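Local coordinates for protein nitrate reductase (Ulva prolifera, PDB 5YLY) that probably passes electrons from NADH through its FAD toward the reduction of nitrate to nitrite, the first step of nitrate assimilation, at residues G63-K68 against H144-R149; M70-K75 against F102-K107; T91-N96 against P176-M181. All blocks are in the same frame, centred on the assembly; numbering follows the deposited sequence. Where two conformers were deposited one is given.

Contact 1 of 3, residues G63-K68 against H144-R149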
# COMPACT_ATOMS: atom_id res chain seq x y z
N GLY A 63 -11.46 10.91 5.97
CA GLY A 63 -10.54 12.04 6.07
C GLY A 63 -9.09 11.61 5.93
O GLY A 63 -8.23 12.09 6.68
N LEU A 64 -8.83 10.71 4.98
CA LEU A 64 -7.49 10.19 4.71
C LEU A 64 -7.08 10.68 3.33
O LEU A 64 -7.54 10.13 2.32
CB LEU A 64 -7.45 8.63 4.75
CG LEU A 64 -6.04 8.01 4.58
CD1 LEU A 64 -5.08 8.44 5.73
CD2 LEU A 64 -6.12 6.47 4.52
N PRO A 65 -6.20 11.69 3.24
CA PRO A 65 -5.74 12.16 1.91
C PRO A 65 -4.93 11.08 1.19
O PRO A 65 -4.28 10.25 1.82
CB PRO A 65 -4.86 13.38 2.25
CG PRO A 65 -5.30 13.82 3.61
CD PRO A 65 -5.58 12.49 4.31
N THR A 66 -4.99 11.11 -0.15
CA THR A 66 -4.27 10.14 -0.98
C THR A 66 -2.78 10.33 -0.76
O THR A 66 -2.29 11.43 -0.92
CB THR A 66 -4.62 10.32 -2.46
OG1 THR A 66 -6.05 10.29 -2.60
CG2 THR A 66 -3.97 9.24 -3.34
N GLY A 67 -2.08 9.23 -0.44
CA GLY A 67 -0.65 9.27 -0.14
C GLY A 67 -0.35 9.11 1.35
O GLY A 67 0.79 8.85 1.74
N LYS A 68 -1.40 9.23 2.18
CA LYS A 68 -1.30 9.12 3.63
C LYS A 68 -1.87 7.79 4.17
O LYS A 68 -2.63 7.07 3.49
CB LYS A 68 -1.92 10.34 4.31
CG LYS A 68 -1.22 11.62 3.78
CD LYS A 68 -1.35 12.81 4.68
CE LYS A 68 -0.64 14.01 4.07
NZ LYS A 68 -0.73 15.18 4.97
N HIS A 144 3.90 12.43 4.62
CA HIS A 144 4.49 13.64 4.04
C HIS A 144 4.11 13.82 2.57
O HIS A 144 4.25 14.91 2.03
CB HIS A 144 6.02 13.54 4.19
CG HIS A 144 6.56 12.24 3.65
ND1 HIS A 144 7.03 12.14 2.34
CD2 HIS A 144 6.59 11.01 4.22
CE1 HIS A 144 7.36 10.87 2.18
NE2 HIS A 144 7.11 10.15 3.28
N PHE A 145 3.72 12.73 1.90
CA PHE A 145 3.34 12.74 0.50
C PHE A 145 1.81 12.83 0.36
O PHE A 145 1.07 12.04 0.97
CB PHE A 145 3.89 11.50 -0.23
CG PHE A 145 3.48 11.39 -1.68
CD1 PHE A 145 4.19 12.04 -2.67
CD2 PHE A 145 2.40 10.59 -2.05
CE1 PHE A 145 3.82 11.92 -4.02
CE2 PHE A 145 2.04 10.46 -3.40
CZ PHE A 145 2.73 11.15 -4.37
N HIS A 146 1.35 13.76 -0.48
CA HIS A 146 -0.07 13.98 -0.70
C HIS A 146 -0.34 14.17 -2.19
O HIS A 146 0.09 15.16 -2.76
CB HIS A 146 -0.52 15.22 0.11
CG HIS A 146 -1.98 15.58 0.02
ND1 HIS A 146 -2.93 14.72 -0.49
CD2 HIS A 146 -2.60 16.68 0.50
CE1 HIS A 146 -4.09 15.34 -0.36
NE2 HIS A 146 -3.94 16.52 0.23
N TYR A 147 -1.06 13.24 -2.80
CA TYR A 147 -1.45 13.39 -4.21
C TYR A 147 -2.80 14.09 -4.05
O TYR A 147 -3.82 13.44 -3.78
CB TYR A 147 -1.59 11.99 -4.86
CG TYR A 147 -1.95 12.06 -6.33
CD1 TYR A 147 -0.98 12.34 -7.29
CD2 TYR A 147 -3.26 11.87 -6.75
CE1 TYR A 147 -1.31 12.41 -8.65
CE2 TYR A 147 -3.60 11.94 -8.11
CZ TYR A 147 -2.63 12.23 -9.04
OH TYR A 147 -2.94 12.24 -10.37
N ASP A 148 -2.79 15.42 -4.12
CA ASP A 148 -3.91 16.29 -3.74
C ASP A 148 -4.93 16.64 -4.81
O ASP A 148 -6.02 17.14 -4.46
CB ASP A 148 -3.38 17.59 -3.11
CG ASP A 148 -2.54 18.47 -4.02
OD1 ASP A 148 -1.77 17.91 -4.85
OD2 ASP A 148 -2.61 19.71 -3.89
N ARG A 149 -4.59 16.46 -6.08
CA ARG A 149 -5.50 16.73 -7.19
C ARG A 149 -4.94 16.06 -8.42
O ARG A 149 -3.73 15.79 -8.44
CB ARG A 149 -5.75 18.25 -7.41
CG ARG A 149 -4.50 19.09 -7.61
CD ARG A 149 -4.87 20.56 -7.81
NE ARG A 149 -3.68 21.41 -7.82
CZ ARG A 149 -2.97 21.68 -8.91
NH1 ARG A 149 -3.32 21.18 -10.09
NH2 ARG A 149 -1.90 22.46 -8.84
O HOH W 1 3.04 10.05 2.89
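Thr66 O is the acceptor that ties the 63-68 loop to the strand 145-149. Tyr147 N gives it the strong bond, 2.9 Å from N to O with an N-H...O angle of 155°. His146 ND1 adds a weak second bond to Thr66 O at 3.4 Å, and the CA-H of His146 approaches the same oxygen. Chi1 of His146 (-179°) carries CG out anti to the backbone N, and a small chi2 of 14° turns the ND1 edge of the ring to that oxygen. Pro65 CB then lies over one imidazole face, 3.7 Å from the His146 centroid, in a CH-pi contact, while Asp148 CB covers the opposite face. Next along, Gly67 O and Phe145 O are both acceptors and form no bond with each other. A water settles the first of them, donating to Gly67 O at 2.8 Å and accepting from Phe145 N at 2.9 Å; Phe145 O meets the CA-H of Gly67 at 3.4 Å from CA to O. The phenol Tyr147 OH finds Asp190, Thr192 and Gly151 N beyond the contact. Inside the loop, Lys68 N bonds to Pro65 O, 3.1 Å apart, closing a type II turn with Gly67 at its third position, pressed too near Phe145 O for a side chain. It is a Pro-Thr-Gly turn docked on the outer strand of the three-stranded antiparallel sheet that links the FAD and NAD lobes in this reductase family.

Contact 2 of 3, residues M70-K75 against F102-K107. With FAD (flavin-adenine dinucleotide), chain C.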
# COMPACT_ATOMS: atom_id res chain seq x y z
N MET A 70 -2.65 5.45 8.30
CA MET A 70 -3.10 5.60 9.69
C MET A 70 -2.30 4.70 10.61
O MET A 70 -1.73 3.71 10.15
CB MET A 70 -4.59 5.21 9.80
CG MET A 70 -4.88 3.78 9.38
SD MET A 70 -6.62 3.21 9.29
CE MET A 70 -7.42 4.66 8.77
N LEU A 71 -2.30 5.01 11.90
CA LEU A 71 -1.66 4.15 12.87
C LEU A 71 -2.79 3.48 13.62
O LEU A 71 -3.73 4.14 14.07
CB LEU A 71 -0.76 4.96 13.84
CG LEU A 71 0.35 5.74 13.16
CD1 LEU A 71 1.12 6.58 14.20
CD2 LEU A 71 1.29 4.82 12.40
N ILE A 72 -2.74 2.18 13.71
CA ILE A 72 -3.79 1.44 14.40
C ILE A 72 -3.17 0.79 15.62
O ILE A 72 -2.09 0.22 15.51
CB ILE A 72 -4.42 0.40 13.46
CG1 ILE A 72 -5.08 1.13 12.24
CG2 ILE A 72 -5.44 -0.47 14.22
CD1 ILE A 72 -5.47 0.32 11.16
N ARG A 73 -3.86 0.88 16.75
CA ARG A 73 -3.31 0.32 17.99
C ARG A 73 -4.35 -0.35 18.85
O ARG A 73 -5.55 -0.07 18.72
CB ARG A 73 -2.55 1.38 18.80
CG ARG A 73 -3.42 2.36 19.54
CD ARG A 73 -2.60 3.41 20.28
NE ARG A 73 -3.43 4.03 21.29
CZ ARG A 73 -2.95 4.77 22.29
NH1 ARG A 73 -3.77 5.28 23.20
NH2 ARG A 73 -1.65 5.02 22.38
N LYS A 74 -3.87 -1.20 19.78
CA LYS A 74 -4.72 -1.84 20.76
C LYS A 74 -3.92 -2.18 22.00
O LYS A 74 -2.76 -2.61 21.90
CB LYS A 74 -5.42 -3.11 20.22
CG LYS A 74 -6.66 -3.47 21.04
CD LYS A 74 -7.44 -4.64 20.51
CE LYS A 74 -8.50 -5.13 21.50
NZ LYS A 74 -9.50 -4.08 21.87
N LYS A 75 -4.56 -1.99 23.15
CA LYS A 75 -4.00 -2.35 24.46
C LYS A 75 -4.41 -3.80 24.70
O LYS A 75 -5.61 -4.12 24.68
CB LYS A 75 -4.59 -1.46 25.57
CG LYS A 75 -4.01 -0.07 25.74
CD LYS A 75 -4.91 0.99 25.13
CE LYS A 75 -4.37 1.45 23.79
NZ LYS A 75 -5.44 1.64 22.78
N PHE A 102 -13.97 1.78 7.00
CA PHE A 102 -12.77 1.56 6.21
C PHE A 102 -12.46 0.07 6.27
O PHE A 102 -12.79 -0.61 7.26
CB PHE A 102 -11.56 2.40 6.64
CG PHE A 102 -11.03 2.15 8.04
CD1 PHE A 102 -10.09 1.16 8.28
CD2 PHE A 102 -11.49 2.89 9.12
CE1 PHE A 102 -9.62 0.92 9.59
CE2 PHE A 102 -11.00 2.68 10.41
CZ PHE A 102 -10.05 1.71 10.64
N ASP A 103 -11.78 -0.40 5.23
CA ASP A 103 -11.40 -1.80 5.14
C ASP A 103 -9.91 -1.90 5.22
O ASP A 103 -9.24 -1.17 4.50
CB ASP A 103 -11.81 -2.35 3.76
CG ASP A 103 -13.29 -2.52 3.54
OD1 ASP A 103 -14.06 -2.24 4.49
OD2 ASP A 103 -13.68 -2.87 2.42
N LEU A 104 -9.39 -2.87 5.98
CA LEU A 104 -7.95 -3.11 6.04
C LEU A 104 -7.76 -4.49 5.47
O LEU A 104 -8.44 -5.42 5.90
CB LEU A 104 -7.40 -3.16 7.49
CG LEU A 104 -7.57 -1.98 8.37
CD1 LEU A 104 -6.94 -2.30 9.73
CD2 LEU A 104 -6.93 -0.69 7.73
N VAL A 105 -6.79 -4.65 4.57
CA VAL A 105 -6.43 -5.99 4.09
C VAL A 105 -5.10 -6.28 4.77
O VAL A 105 -4.14 -5.52 4.59
CB VAL A 105 -6.38 -6.03 2.54
CG1 VAL A 105 -5.70 -7.30 2.03
CG2 VAL A 105 -7.79 -5.91 1.98
N VAL A 106 -5.07 -7.32 5.62
CA VAL A 106 -3.92 -7.60 6.46
C VAL A 106 -3.37 -9.01 6.23
O VAL A 106 -4.10 -9.99 6.32
CB VAL A 106 -4.23 -7.32 7.98
CG1 VAL A 106 -3.01 -7.59 8.87
CG2 VAL A 106 -4.76 -5.89 8.20
N LYS A 107 -2.06 -9.09 6.00
CA LYS A 107 -1.36 -10.37 5.93
C LYS A 107 -1.13 -10.83 7.39
O LYS A 107 -0.51 -10.11 8.19
CB LYS A 107 0.00 -10.19 5.22
CG LYS A 107 0.85 -11.48 5.16
CD LYS A 107 0.30 -12.52 4.23
CE LYS A 107 1.42 -13.39 3.67
NZ LYS A 107 0.93 -14.24 2.55
PA FAD C . 5.91 -7.85 13.73
O1A FAD C . 5.73 -8.40 15.10
O2A FAD C . 6.17 -6.36 13.68
O5B FAD C . 7.09 -8.69 13.01
C5B FAD C . 8.10 -8.01 12.23
C4B FAD C . 8.29 -8.69 10.90
O4B FAD C . 8.61 -10.09 11.08
C3B FAD C . 7.08 -8.71 9.98
O3B FAD C . 6.88 -7.46 9.33
C2B FAD C . 7.45 -9.84 9.01
O2B FAD C . 8.24 -9.39 7.92
C1B FAD C . 8.25 -10.80 9.91
N9A FAD C . 7.53 -12.02 10.29
C8A FAD C . 7.04 -12.33 11.54
N7A FAD C . 6.40 -13.47 11.60
C5A FAD C . 6.46 -13.95 10.29
C6A FAD C . 5.92 -15.09 9.67
N6A FAD C . 5.03 -15.90 10.25
N1A FAD C . 6.20 -15.29 8.36
C2A FAD C . 6.92 -14.37 7.71
N3A FAD C . 7.44 -13.23 8.18
C4A FAD C . 7.17 -13.07 9.48
N1 FAD C . 0.44 -4.53 6.45
C2 FAD C . -0.69 -5.15 6.00
O2 FAD C . -0.87 -6.36 6.22
N3 FAD C . -1.66 -4.41 5.30
C4 FAD C . -1.58 -3.06 4.99
O4 FAD C . -2.51 -2.49 4.46
C4X FAD C . -0.35 -2.41 5.44
N5 FAD C . -0.18 -1.14 5.16
C5X FAD C . 1.02 -0.54 5.56
C6 FAD C . 1.23 0.81 5.23
C7 FAD C . 2.40 1.46 5.61
C7M FAD C . 2.59 2.91 5.21
C8 FAD C . 3.40 0.76 6.33
C8M FAD C . 4.67 1.44 6.80
C9 FAD C . 3.20 -0.59 6.64
C9A FAD C . 2.01 -1.24 6.26
N10 FAD C . 1.76 -2.61 6.59
C10 FAD C . 0.60 -3.23 6.18
C1' FAD C . 2.65 -3.37 7.49
C2' FAD C . 2.24 -3.25 8.96
O2' FAD C . 2.57 -1.95 9.47
C3' FAD C . 2.91 -4.30 9.85
O3' FAD C . 4.32 -4.19 9.76
C4' FAD C . 2.45 -5.73 9.57
O4' FAD C . 1.05 -5.84 9.85
C5' FAD C . 3.19 -6.78 10.38
O5' FAD C . 3.21 -6.37 11.76
P FAD C . 3.17 -7.45 12.95
O1P FAD C . 3.03 -6.74 14.25
O2P FAD C . 2.17 -8.54 12.65
O3P FAD C . 4.62 -8.10 12.83
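In both Met70 and Phe102 CG lies in the crowded position between the backbone N and the carbonyl carbon (chi1 60° for Met70), and the two side chains reach each other tip to tip. A bend about the CG-SD bond of Met70, chi3 34°, then swings its methyl back over the phenyl face. The sulfur sits above that face, displaced toward the rim and 4.1 Å from the Phe102 centroid, a Met-aromatic contact; Met70 CE lies almost straight above the ring centre at 4.2 Å, a CH-pi contact. Met70 SD also touches Leu104 CD2 at 4.2 Å. Met70 was modelled in two conformers, and this holds for one of them. Ile72 and Leu104 reach out in the same head-on manner, Ile72 CG1 and Leu104 CG each beside the backbone N and anti to the carbonyl carbon. Their methyls are pressed hard together, Ile72 CD1 to Leu104 CD1 being 3.3 Å, tighter than usual van der Waals contact. The axes of 70-75 and 102-107 come no nearer than 11.7 Å, with 77° between their directions, so side chains alone bridge the interior of the FAD-binding barrel. Farther along 102-107, the backbone turns to the flavin: FAD N3 donates to Val105 O at 2.8 Å, and Lys107 N donates to FAD O2 at 3.0 Å. The chemistry thus divides: dispersion and sulfur-ring attraction pack the buried inside, while main-chain polarity reads the pyrimidine edge of the isoalloxazine.

Contact 3 of 3, residues T91-N96 against P176-M181; sequences TPTTAN and PMYQVM. With FAD (flavin-adenine dinucleotide), chain C.
Thr91 has the largest share of the loop's side of the van der Waals contact with the helix, its two branches going to different residues. Its OG1 is anti to the carbonyl carbon (chi1 -60°) and rests 3.5 Å from Pro176 CG, which leaves CG2 anti to the backbone N. The Thr91 and Gln179 side chains cross at about a right angle, Thr91 CG2 lying 3.6 Å from Gln179 NE2. Thr93 CB comes up to the edge of the Tyr178 ring, close to its plane, at 4.1 Å from CE2, and Ala95 CB approaches the aliphatic part of Gln179. The polar link is indirect. One water accepts from Gln179 NE2 at 2.8 Å and spends both its hydrogens on the loop carbonyls, reaching Pro92 O and Thr94 O at 2.7 Å each. Gln179 also bonds outside the contact, NE2 to Lys68 O and OE1 to Gly67 N. Flavin contacts form the third kind. Thr91, last residue of the RxYT motif of this family, donates its backbone N to FAD N5 at 3.3 Å, with an N-H...N angle of 152°, and Pro176 CG sits 3.8 Å from FAD C6. The loop, lying between strands 85-90 and 101-107, is also tied to the latter through Thr93 and Asp103; helix 174-185 turns Tyr178 and Met181 to helix 209-218 and packs Met177 and Val180 on strand 164-170, so the FAD and NAD domains meet here.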
# COMPACT_ATOMS: atom_id res chain seq x y z
N THR A 91 -2.48 1.15 5.48
CA THR A 91 -3.16 1.94 4.46
C THR A 91 -4.40 1.13 4.13
O THR A 91 -4.30 0.04 3.54
CB THR A 91 -2.33 2.22 3.22
OG1 THR A 91 -1.16 2.94 3.59
CG2 THR A 91 -3.12 3.06 2.18
N PRO A 92 -5.59 1.64 4.47
CA PRO A 92 -6.81 0.87 4.15
C PRO A 92 -6.99 0.70 2.65
O PRO A 92 -6.43 1.48 1.86
CB PRO A 92 -7.95 1.78 4.65
CG PRO A 92 -7.31 2.69 5.62
CD PRO A 92 -5.89 2.89 5.18
N THR A 93 -7.76 -0.32 2.25
CA THR A 93 -8.05 -0.51 0.83
C THR A 93 -9.27 0.30 0.39
O THR A 93 -9.74 0.17 -0.75
CB THR A 93 -8.20 -2.00 0.52
OG1 THR A 93 -9.22 -2.54 1.36
CG2 THR A 93 -6.89 -2.75 0.71
N THR A 94 -9.81 1.10 1.30
CA THR A 94 -10.88 2.06 1.02
C THR A 94 -10.28 3.42 1.42
O THR A 94 -9.30 3.47 2.18
CB THR A 94 -12.19 1.80 1.81
OG1 THR A 94 -11.91 1.76 3.21
CG2 THR A 94 -12.87 0.50 1.40
N ALA A 95 -10.85 4.50 0.93
CA ALA A 95 -10.37 5.83 1.35
C ALA A 95 -11.59 6.78 1.47
O ALA A 95 -12.68 6.29 1.83
CB ALA A 95 -9.30 6.34 0.39
N ASN A 96 -11.46 8.08 1.11
CA ASN A 96 -12.57 9.03 1.30
C ASN A 96 -13.84 8.72 0.52
O ASN A 96 -14.92 9.13 0.95
CB ASN A 96 -12.12 10.46 1.05
CG ASN A 96 -11.20 10.97 2.12
OD1 ASN A 96 -11.12 10.40 3.21
ND2 ASN A 96 -10.48 12.07 1.85
N PRO A 176 -0.21 1.14 0.16
CA PRO A 176 -0.03 2.57 -0.16
C PRO A 176 -0.09 2.79 -1.68
O PRO A 176 -0.65 3.79 -2.11
CB PRO A 176 1.35 2.89 0.42
CG PRO A 176 1.49 1.92 1.59
CD PRO A 176 0.93 0.65 0.97
N MET A 177 0.45 1.85 -2.50
CA MET A 177 0.40 1.97 -3.98
C MET A 177 -1.04 1.82 -4.47
O MET A 177 -1.50 2.64 -5.27
CB MET A 177 1.29 0.90 -4.68
CG MET A 177 2.72 0.94 -4.26
SD MET A 177 3.39 2.62 -4.31
CE MET A 177 4.86 2.38 -3.39
N TYR A 178 -1.73 0.78 -4.00
CA TYR A 178 -3.12 0.50 -4.38
C TYR A 178 -4.05 1.73 -4.13
O TYR A 178 -4.87 2.08 -4.98
CB TYR A 178 -3.58 -0.73 -3.60
CG TYR A 178 -4.91 -1.29 -4.01
CD1 TYR A 178 -5.14 -1.74 -5.31
CD2 TYR A 178 -5.96 -1.37 -3.11
CE1 TYR A 178 -6.37 -2.27 -5.70
CE2 TYR A 178 -7.19 -1.95 -3.47
CZ TYR A 178 -7.39 -2.39 -4.77
OH TYR A 178 -8.61 -2.95 -5.11
N GLN A 179 -3.86 2.42 -3.02
CA GLN A 179 -4.67 3.60 -2.69
C GLN A 179 -4.45 4.71 -3.77
O GLN A 179 -5.42 5.32 -4.26
CB GLN A 179 -4.27 4.14 -1.30
CG GLN A 179 -5.09 5.36 -0.87
CD GLN A 179 -4.31 6.19 0.10
OE1 GLN A 179 -3.32 6.81 -0.27
NE2 GLN A 179 -4.68 6.17 1.37
N VAL A 180 -3.17 4.95 -4.14
CA VAL A 180 -2.83 5.97 -5.16
C VAL A 180 -3.35 5.53 -6.53
O VAL A 180 -3.93 6.35 -7.26
CB VAL A 180 -1.29 6.28 -5.15
CG1 VAL A 180 -0.93 7.30 -6.25
CG2 VAL A 180 -0.87 6.84 -3.79
N MET A 181 -3.18 4.23 -6.88
CA MET A 181 -3.66 3.71 -8.17
C MET A 181 -5.17 3.93 -8.29
O MET A 181 -5.63 4.43 -9.29
CB MET A 181 -3.38 2.19 -8.27
CG MET A 181 -1.91 1.88 -8.38
SD MET A 181 -1.67 0.07 -8.24
CE MET A 181 -2.24 -0.40 -9.90
PA FAD C . 5.91 -7.85 13.73
O1A FAD C . 5.73 -8.40 15.10
O2A FAD C . 6.17 -6.36 13.68
O5B FAD C . 7.09 -8.69 13.01
C5B FAD C . 8.10 -8.01 12.23
C4B FAD C . 8.29 -8.69 10.90
O4B FAD C . 8.61 -10.09 11.08
C3B FAD C . 7.08 -8.71 9.98
O3B FAD C . 6.88 -7.46 9.33
C2B FAD C . 7.45 -9.84 9.01
O2B FAD C . 8.24 -9.39 7.92
C1B FAD C . 8.25 -10.80 9.91
N9A FAD C . 7.53 -12.02 10.29
C8A FAD C . 7.04 -12.33 11.54
N7A FAD C . 6.40 -13.47 11.60
C5A FAD C . 6.46 -13.95 10.29
C6A FAD C . 5.92 -15.09 9.67
N6A FAD C . 5.03 -15.90 10.25
N1A FAD C . 6.20 -15.29 8.36
C2A FAD C . 6.92 -14.37 7.71
N3A FAD C . 7.44 -13.23 8.18
C4A FAD C . 7.17 -13.07 9.48
N1 FAD C . 0.44 -4.53 6.45
C2 FAD C . -0.69 -5.15 6.00
O2 FAD C . -0.87 -6.36 6.22
N3 FAD C . -1.66 -4.41 5.30
C4 FAD C . -1.58 -3.06 4.99
O4 FAD C . -2.51 -2.49 4.46
C4X FAD C . -0.35 -2.41 5.44
N5 FAD C . -0.18 -1.14 5.16
C5X FAD C . 1.02 -0.54 5.56
C6 FAD C . 1.23 0.81 5.23
C7 FAD C . 2.40 1.46 5.61
C7M FAD C . 2.59 2.91 5.21
C8 FAD C . 3.40 0.76 6.33
C8M FAD C . 4.67 1.44 6.80
C9 FAD C . 3.20 -0.59 6.64
C9A FAD C . 2.01 -1.24 6.26
N10 FAD C . 1.76 -2.61 6.59
C10 FAD C . 0.60 -3.23 6.18
C1' FAD C . 2.65 -3.37 7.49
C2' FAD C . 2.24 -3.25 8.96
O2' FAD C . 2.57 -1.95 9.47
C3' FAD C . 2.91 -4.30 9.85
O3' FAD C . 4.32 -4.19 9.76
C4' FAD C . 2.45 -5.73 9.57
O4' FAD C . 1.05 -5.84 9.85
C5' FAD C . 3.19 -6.78 10.38
O5' FAD C . 3.21 -6.37 11.76
P FAD C . 3.17 -7.45 12.95
O1P FAD C . 3.03 -6.74 14.25
O2P FAD C . 2.17 -8.54 12.65
O3P FAD C . 4.62 -8.10 12.83
O HOH W 2 -6.68 4.21 1.86

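Contact 3 touches both of the others: its centre is about 10 Å from that of contact 1 and about 13 Å from that of contact 2, whose own centres are about 18 Å apart. Gln179 joins contacts 1 and 3, its OE1 accepting from Gly67 N at 2.7 Å, so the turn and the 91-96 loop both meet the helix at Gln179. Contacts 2 and 3 are joined by Thr93 N and Asp103 O, 2.8 Å apart, and both touch the flavin, one at its pyrimidine edge and the other at N5. Contact 1 stays off the cofactor, the Lys68 side chain lying about 9 Å from FAD.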